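Local coordinates for multidrug resistance protein (Vibrio cholerae, PDB 1YC9), which forms the trimeric outer membrane exit duct of a multidrug efflux pump and could take part in resistance to puromycin, acriflavine and tetraphenylarsonium chloride, at residues L303-S306 with G307-A310; Q274-G277 with I278-Q282; G324-L327 with E328-T332. The protein carries 1 engineered substitution. All coordinates share one frame; numbering follows the deposited sequence. Where two conformers were deposited one is given.

Interaction 1. Residues L303-S306 with G307-A310; sequences LFDS and GNDA. With BOG (octyl beta-D-glucopyranoside), chain B.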
loop_
_atom_site.group_PDB
_atom_site.type_symbol
_atom_site.label_atom_id
_atom_site.label_comp_id
_atom_site.label_asym_id
_atom_site.label_seq_id
_atom_site.Cartn_x
_atom_site.Cartn_y
_atom_site.Cartn_z
ATOM N N LEU A 303 -32.791 47.610 25.672
ATOM C CA LEU A 303 -31.715 47.224 24.755
ATOM C C LEU A 303 -31.525 48.279 23.654
ATOM O O LEU A 303 -30.405 48.656 23.314
ATOM C CB LEU A 303 -31.998 45.885 24.129
ATOM C CG LEU A 303 -30.915 45.315 23.249
ATOM C CD1 LEU A 303 -29.585 45.163 24.041
ATOM C CD2 LEU A 303 -31.382 44.012 22.648
ATOM N N PHE A 304 -32.658 48.816 23.202
ATOM C CA PHE A 304 -32.660 49.761 22.106
ATOM C C PHE A 304 -32.766 51.243 22.442
ATOM O O PHE A 304 -32.797 52.065 21.495
ATOM C CB PHE A 304 -33.744 49.358 21.107
ATOM C CG PHE A 304 -33.624 47.970 20.617
ATOM C CD1 PHE A 304 -34.645 47.053 20.855
ATOM C CD2 PHE A 304 -32.528 47.541 19.906
ATOM C CE1 PHE A 304 -34.550 45.729 20.405
ATOM C CE2 PHE A 304 -32.429 46.211 19.443
ATOM C CZ PHE A 304 -33.442 45.312 19.669
ATOM N N ASP A 305 -32.745 51.588 23.718
ATOM C CA ASP A 305 -32.841 52.939 24.227
ATOM C C ASP A 305 -31.733 53.784 23.650
ATOM O O ASP A 305 -30.583 53.334 23.485
ATOM C CB ASP A 305 -32.642 53.054 25.747
ATOM C CG ASP A 305 -33.851 52.539 26.554
ATOM O OD1 ASP A 305 -34.764 51.951 25.967
ATOM O OD2 ASP A 305 -33.947 52.711 27.755
ATOM N N SER A 306 -32.084 55.026 23.353
ATOM C CA SER A 306 -31.067 56.033 23.029
ATOM C C SER A 306 -29.907 56.005 24.071
ATOM O O SER A 306 -30.149 55.925 25.280
ATOM C CB SER A 306 -31.710 57.432 22.964
ATOM O OG SER A 306 -30.659 58.343 22.688
ATOM N N GLY A 307 -28.679 55.970 23.580
ATOM C CA GLY A 307 -27.462 55.928 24.393
ATOM C C GLY A 307 -26.889 54.547 24.725
ATOM O O GLY A 307 -25.744 54.461 25.185
ATOM N N ASN A 308 -27.655 53.486 24.449
ATOM C CA ASN A 308 -27.253 52.098 24.686
ATOM C C ASN A 308 -26.662 51.451 23.510
ATOM O O ASN A 308 -26.406 50.260 23.495
ATOM C CB ASN A 308 -28.423 51.261 25.270
ATOM C CG ASN A 308 -28.795 51.724 26.662
ATOM O OD1 ASN A 308 -28.113 52.549 27.238
ATOM N ND2 ASN A 308 -29.885 51.147 27.228
ATOM N N ASP A 309 -26.367 52.245 22.449
ATOM C CA ASP A 309 -25.546 51.718 21.441
ATOM C C ASP A 309 -24.118 51.661 21.946
ATOM O O ASP A 309 -23.706 52.407 22.827
ATOM C CB ASP A 309 -25.564 52.567 20.138
ATOM C CG ASP A 309 -25.365 53.994 20.351
ATOM O OD1 ASP A 309 -25.616 54.627 21.381
ATOM O OD2 ASP A 309 -25.011 54.695 19.315
ATOM N N ALA A 310 -23.399 50.733 21.374
ATOM C CA ALA A 310 -21.966 50.515 21.675
ATOM C C ALA A 310 -21.275 50.069 20.414
ATOM O O ALA A 310 -21.792 49.357 19.596
ATOM C CB ALA A 310 -21.760 49.483 22.738
HETATM C C1 BOG B . -28.446 53.024 16.903
HETATM O O1 BOG B . -27.655 52.161 16.195
HETATM C C2 BOG B . -28.825 54.325 16.132
HETATM O O2 BOG B . -27.867 54.710 15.116
HETATM C C3 BOG B . -29.321 55.358 17.085
HETATM O O3 BOG B . -29.798 56.524 16.476
HETATM C C4 BOG B . -29.636 55.122 18.548
HETATM O O4 BOG B . -29.540 56.184 19.480
HETATM C C5 BOG B . -29.041 53.828 19.120
HETATM O O5 BOG B . -28.505 52.881 18.310
HETATM C C6 BOG B . -29.561 53.326 20.478
HETATM O O6 BOG B . -30.948 53.012 20.102
HETATM C "C1'" BOG B . -26.939 51.076 16.778
HETATM C "C2'" BOG B . -26.957 49.894 15.877
HETATM C "C3'" BOG B . -26.625 50.208 14.418
HETATM C "C4'" BOG B . -26.498 48.955 13.590
HETATM C "C5'" BOG B . -26.150 49.292 12.165
HETATM C "C6'" BOG B . -25.694 48.084 11.342
HETATM C "C7'" BOG B . -26.829 47.332 10.673
HETATM C "C8'" BOG B . -26.275 46.321 9.672
HETATM O O HOH W 1 -29.267 54.902 27.714
#
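D305 and N308 close a type II beta turn at the loop joining strands 286-298 and 309-322 of the outer membrane beta-barrel. The turn is fastened by N308 N, which donates to D305 O at 3.1 Å along a nearly straight N-H line (160°). G307 takes the third position with phi at 93°, a conformation that suits glycine. N308 CB also rests 3.5 Å from the backbone oxygen D305 O, and the two side chains meet where N308 ND2 passes 3.7 Å from D305 CB. A water donates to S306 O (2.8 Å) and to N308 OD1 (2.7 Å), tying the second residue of the turn to its last. N308 ND2 and D305 OD2 both turn back to H302, to its carbonyl and to its ring ND1 respectively, so both end residues of the turn are tied by side-chain bonds to H302. L303 O is buried beside N308 CB without a polar partner. N308 pairs through its backbone with Q296, anchoring the turn to strand 286-298, while G307 makes backbone bonds to the second subunit and D309 OD1 forms a salt bridge to K84 of that subunit. An octyl glucoside headgroup lies against the loop, its O6 donating a very short bond to F304 O (2.5 Å). D309 meets the same sugar ring, with D309 CB 3.5 Å from the ring oxygen O5 of the glucoside and D309 CG 3.9 Å from its C5.

Interaction 2. Residues Q274-G277 with I278-Q282; sequences QQVG and IAQAQ
Q274 to A281 form two turns of regular alpha helix, with I278 N, A279 N, Q280 N and A281 N donating in order to Q274 O, Q275 O, V276 O and G277 O. The Q274 O bond is in the carbonyl plane and measures 2.9 Å from I278 N, whereas A279 N is tilted 34° out of the plane of the Q275 carbonyl. Side chains four residues on then pack against these carbonyl oxygens. I278 sends its longer branch back along the helix: CG1 sits anti to the carbonyl carbon (chi1 -70°), which sets it 3.5 Å from Q274 O, and CD1 goes on to touch Q275 CA at 4.0 Å. Two residues on, V276 and Q280 lie at a slant to each other. Extended beyond CG, Q280 carries its amide back to the valine, so that NE2 meets the V276 methyl CG1 at 3.9 Å, while Q280 CG lies 3.5 Å from V276 O. G277 brings no side chain to the row it shares with A281, and the methyl CB of A281 stands 3.5 Å from G277 O. Helix 260-281 belongs to the alpha-helical barrel of the outer membrane factor fold and leads towards strand 286-298. It packs on two long helices of its own chain. I278 and Q274 reach A120 of helix 117-183, and A281 packs on K117 of the same helix; A279 and Q280 meet L331 of helix 326-391, with V276 on Y338 further along it.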
loop_
_atom_site.group_PDB
_atom_site.type_symbol
_atom_site.label_atom_id
_atom_site.label_comp_id
_atom_site.label_asym_id
_atom_site.label_seq_id
_atom_site.Cartn_x
_atom_site.Cartn_y
_atom_site.Cartn_z
ATOM N N GLN A 274 5.768 27.460 -0.174
ATOM C CA GLN A 274 4.917 28.507 0.385
ATOM C C GLN A 274 4.729 28.296 1.886
ATOM O O GLN A 274 4.677 29.268 2.646
ATOM C CB GLN A 274 3.527 28.492 -0.269
ATOM C CG GLN A 274 3.472 28.962 -1.778
ATOM C CD GLN A 274 4.061 30.335 -2.002
ATOM O OE1 GLN A 274 4.797 30.560 -2.953
ATOM N NE2 GLN A 274 3.722 31.251 -1.152
ATOM N N GLN A 275 4.572 27.038 2.292
ATOM C CA GLN A 275 4.427 26.696 3.703
ATOM C C GLN A 275 5.697 27.030 4.524
ATOM O O GLN A 275 5.593 27.336 5.720
ATOM C CB GLN A 275 3.961 25.253 3.885
ATOM C CG GLN A 275 2.582 25.032 3.311
ATOM C CD GLN A 275 2.150 23.585 3.155
ATOM O OE1 GLN A 275 0.948 23.330 2.996
ATOM N NE2 GLN A 275 3.088 22.656 3.130
ATOM N N VAL A 276 6.859 26.991 3.896
ATOM C CA VAL A 276 8.091 27.432 4.518
ATOM C C VAL A 276 7.955 28.924 4.744
ATOM O O VAL A 276 8.320 29.444 5.808
ATOM C CB VAL A 276 9.367 27.072 3.687
ATOM C CG1 VAL A 276 10.590 27.753 4.228
ATOM C CG2 VAL A 276 9.561 25.594 3.626
ATOM N N GLY A 277 7.437 29.646 3.730
ATOM C CA GLY A 277 7.204 31.048 3.913
ATOM C C GLY A 277 6.255 31.389 5.053
ATOM O O GLY A 277 6.494 32.351 5.759
ATOM N N ILE A 278 5.168 30.657 5.177
ATOM C CA ILE A 278 4.229 30.846 6.249
ATOM C C ILE A 278 4.975 30.720 7.573
ATOM O O ILE A 278 4.755 31.513 8.497
ATOM C CB ILE A 278 3.119 29.810 6.193
ATOM C CG1 ILE A 278 2.171 30.060 4.959
ATOM C CG2 ILE A 278 2.279 29.809 7.450
ATOM C CD1 ILE A 278 1.261 28.906 4.687
ATOM N N ALA A 279 5.779 29.663 7.695
ATOM C CA ALA A 279 6.461 29.385 8.973
ATOM C C ALA A 279 7.440 30.506 9.323
ATOM O O ALA A 279 7.586 30.917 10.489
ATOM C CB ALA A 279 7.204 28.042 8.941
ATOM N N GLN A 280 8.118 31.003 8.313
ATOM C CA GLN A 280 8.962 32.170 8.500
ATOM C C GLN A 280 8.176 33.410 8.954
ATOM O O GLN A 280 8.617 34.129 9.850
ATOM C CB GLN A 280 9.742 32.498 7.214
ATOM C CG GLN A 280 10.881 31.514 6.889
ATOM C CD GLN A 280 11.473 31.714 5.463
ATOM O OE1 GLN A 280 10.892 32.420 4.630
ATOM N NE2 GLN A 280 12.569 31.025 5.183
ATOM N N ALA A 281 6.995 33.640 8.345
ATOM C CA ALA A 281 6.210 34.809 8.630
ATOM C C ALA A 281 5.586 34.793 10.016
ATOM O O ALA A 281 5.242 35.837 10.547
ATOM C CB ALA A 281 5.130 34.971 7.573
ATOM N N GLN A 282 5.485 33.616 10.609
ATOM C CA GLN A 282 4.974 33.478 11.965
ATOM C C GLN A 282 5.867 34.106 13.031
ATOM O O GLN A 282 5.420 34.376 14.127
ATOM C CB GLN A 282 4.697 31.997 12.287
ATOM C CG GLN A 282 3.438 31.490 11.620
ATOM C CD GLN A 282 3.198 30.014 11.845
ATOM O OE1 GLN A 282 4.134 29.242 12.209
ATOM N NE2 GLN A 282 1.964 29.602 11.643
#

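Interaction 3. Residues G324-L327 with E328-T332; sequences GGRL and EGQLT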
loop_
_atom_site.group_PDB
_atom_site.type_symbol
_atom_site.label_atom_id
_atom_site.label_comp_id
_atom_site.label_asym_id
_atom_site.label_seq_id
_atom_site.Cartn_x
_atom_site.Cartn_y
_atom_site.Cartn_z
ATOM N N GLY A 324 9.794 29.084 23.002
ATOM C CA GLY A 324 10.420 27.873 23.480
ATOM C C GLY A 324 10.559 26.775 22.460
ATOM O O GLY A 324 10.747 25.677 22.863
ATOM N N GLY A 325 10.516 27.050 21.142
ATOM C CA GLY A 325 10.651 26.019 20.160
ATOM C C GLY A 325 9.424 25.812 19.289
ATOM O O GLY A 325 9.504 25.047 18.339
ATOM N N ARG A 326 8.296 26.424 19.622
ATOM C CA ARG A 326 7.092 26.211 18.812
ATOM C C ARG A 326 7.351 26.778 17.408
ATOM O O ARG A 326 7.212 26.039 16.414
ATOM C CB ARG A 326 5.905 26.866 19.473
ATOM C CG ARG A 326 4.592 26.773 18.717
ATOM C CD ARG A 326 3.412 27.072 19.597
ATOM N NE ARG A 326 3.483 28.374 20.289
ATOM C CZ ARG A 326 3.310 29.577 19.740
ATOM N NH1 ARG A 326 3.076 29.748 18.443
ATOM N NH2 ARG A 326 3.385 30.635 20.517
ATOM N N LEU A 327 7.703 28.060 17.318
ATOM C CA LEU A 327 7.891 28.706 15.970
ATOM C C LEU A 327 9.058 28.076 15.238
ATOM O O LEU A 327 9.054 27.885 14.008
ATOM C CB LEU A 327 8.090 30.191 16.083
ATOM C CG LEU A 327 6.859 30.926 16.613
ATOM C CD1 LEU A 327 7.144 32.386 16.629
ATOM C CD2 LEU A 327 5.536 30.542 15.907
ATOM N N GLU A 328 10.108 27.764 16.010
ATOM C CA GLU A 328 11.343 27.274 15.447
ATOM C C GLU A 328 11.141 25.865 14.894
ATOM O O GLU A 328 11.568 25.562 13.796
ATOM C CB GLU A 328 12.471 27.263 16.522
ATOM C CG GLU A 328 12.809 28.621 17.050
ATOM C CD GLU A 328 11.954 29.097 18.206
ATOM O OE1 GLU A 328 10.903 28.467 18.592
ATOM O OE2 GLU A 328 12.252 30.141 18.736
ATOM N N GLY A 329 10.537 24.998 15.711
ATOM C CA GLY A 329 10.234 23.653 15.330
ATOM C C GLY A 329 9.271 23.618 14.115
ATOM O O GLY A 329 9.396 22.715 13.299
ATOM N N GLN A 330 8.308 24.534 14.068
ATOM C CA GLN A 330 7.350 24.586 12.969
ATOM C C GLN A 330 8.060 24.912 11.667
ATOM O O GLN A 330 7.772 24.298 10.633
ATOM C CB GLN A 330 6.268 25.645 13.274
ATOM C CG GLN A 330 5.126 25.069 14.072
ATOM C CD GLN A 330 3.973 26.049 14.339
ATOM O OE1 GLN A 330 3.461 26.639 13.415
ATOM N NE2 GLN A 330 3.552 26.162 15.572
ATOM N N LEU A 331 9.041 25.809 11.763
ATOM C CA LEU A 331 9.873 26.155 10.606
ATOM C C LEU A 331 10.714 24.953 10.183
ATOM O O LEU A 331 10.732 24.604 9.023
ATOM C CB LEU A 331 10.737 27.376 10.900
ATOM C CG LEU A 331 11.678 27.809 9.793
ATOM C CD1 LEU A 331 10.920 28.085 8.450
ATOM C CD2 LEU A 331 12.461 29.017 10.193
ATOM N N THR A 332 11.380 24.276 11.116
ATOM C CA THR A 332 12.088 23.062 10.767
ATOM C C THR A 332 11.189 22.013 10.075
ATOM O O THR A 332 11.583 21.432 9.085
ATOM C CB THR A 332 12.776 22.466 12.039
ATOM O OG1 THR A 332 13.769 23.402 12.468
ATOM C CG2 THR A 332 13.493 21.164 11.702
HETATM O O HOH W 2 12.207 30.128 21.545
#
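E328 bends back towards G325 because its CG lies beside the backbone N (chi1 -63°) and the chain then folds at chi2 (86°), which carries the carboxylate to the first turn of helix 326-391. This is the helix start that follows strand 309-322, where the beta-barrel gives way to the alpha-helical barrel, and G325 is the N-cap. E328 OE1 comes within 2.9 Å of both G325 CA and G325 N, a close approach. The carboxylate thus faces the positive end of the helix dipole, which would probably favour its charge. E328 OE2 accepts a bond from a water at 2.8 Å, and the same water takes a weak one from G324 N, so the glycine before the cap is also drawn in. L327 N is bound by T323 OG1, a further hold on the first turn. The regular ladder then begins: G329 N to G325 O, Q330 N to R326 O and L331 N to L327 O. In the first of these G329 N stands above the carbonyl plane, 2.8 Å from G325 O, and G329 carries no side chain that could press on that oxygen. R326 and Q330 run side by side and point the same way, with guanidinium and amide planes 49° apart. R326 reaches on to D73 of the second subunit in a salt bridge, and Q330 packs on Q65 of that subunit. L327 turns to F283 and Q282 of its own chain. Within the row that R326 and Q330 form, Q330 CB and CG each lie 3.3 Å from R326 O.

How the interactions relate
Interactions 2 and 3 sit together, their centres about 11 Å apart, on adjoining helices near the base of the beta-barrel; they touch along these helices through small aliphatic groups and the end of helix 260-281. Interaction 1 is about 31 Å from interaction 3 at the nearest atoms, at the far end of the strands. All three are partly buried. Interaction 2 rests on helix bonds and aliphatic packing within one chain, touching no other subunit. Interactions 1 and 3 both reach the second subunit through salt bridges, and both use glycines at positive phi with a bridging water. They differ in role: a strand-connecting turn beside detergent against a helix start.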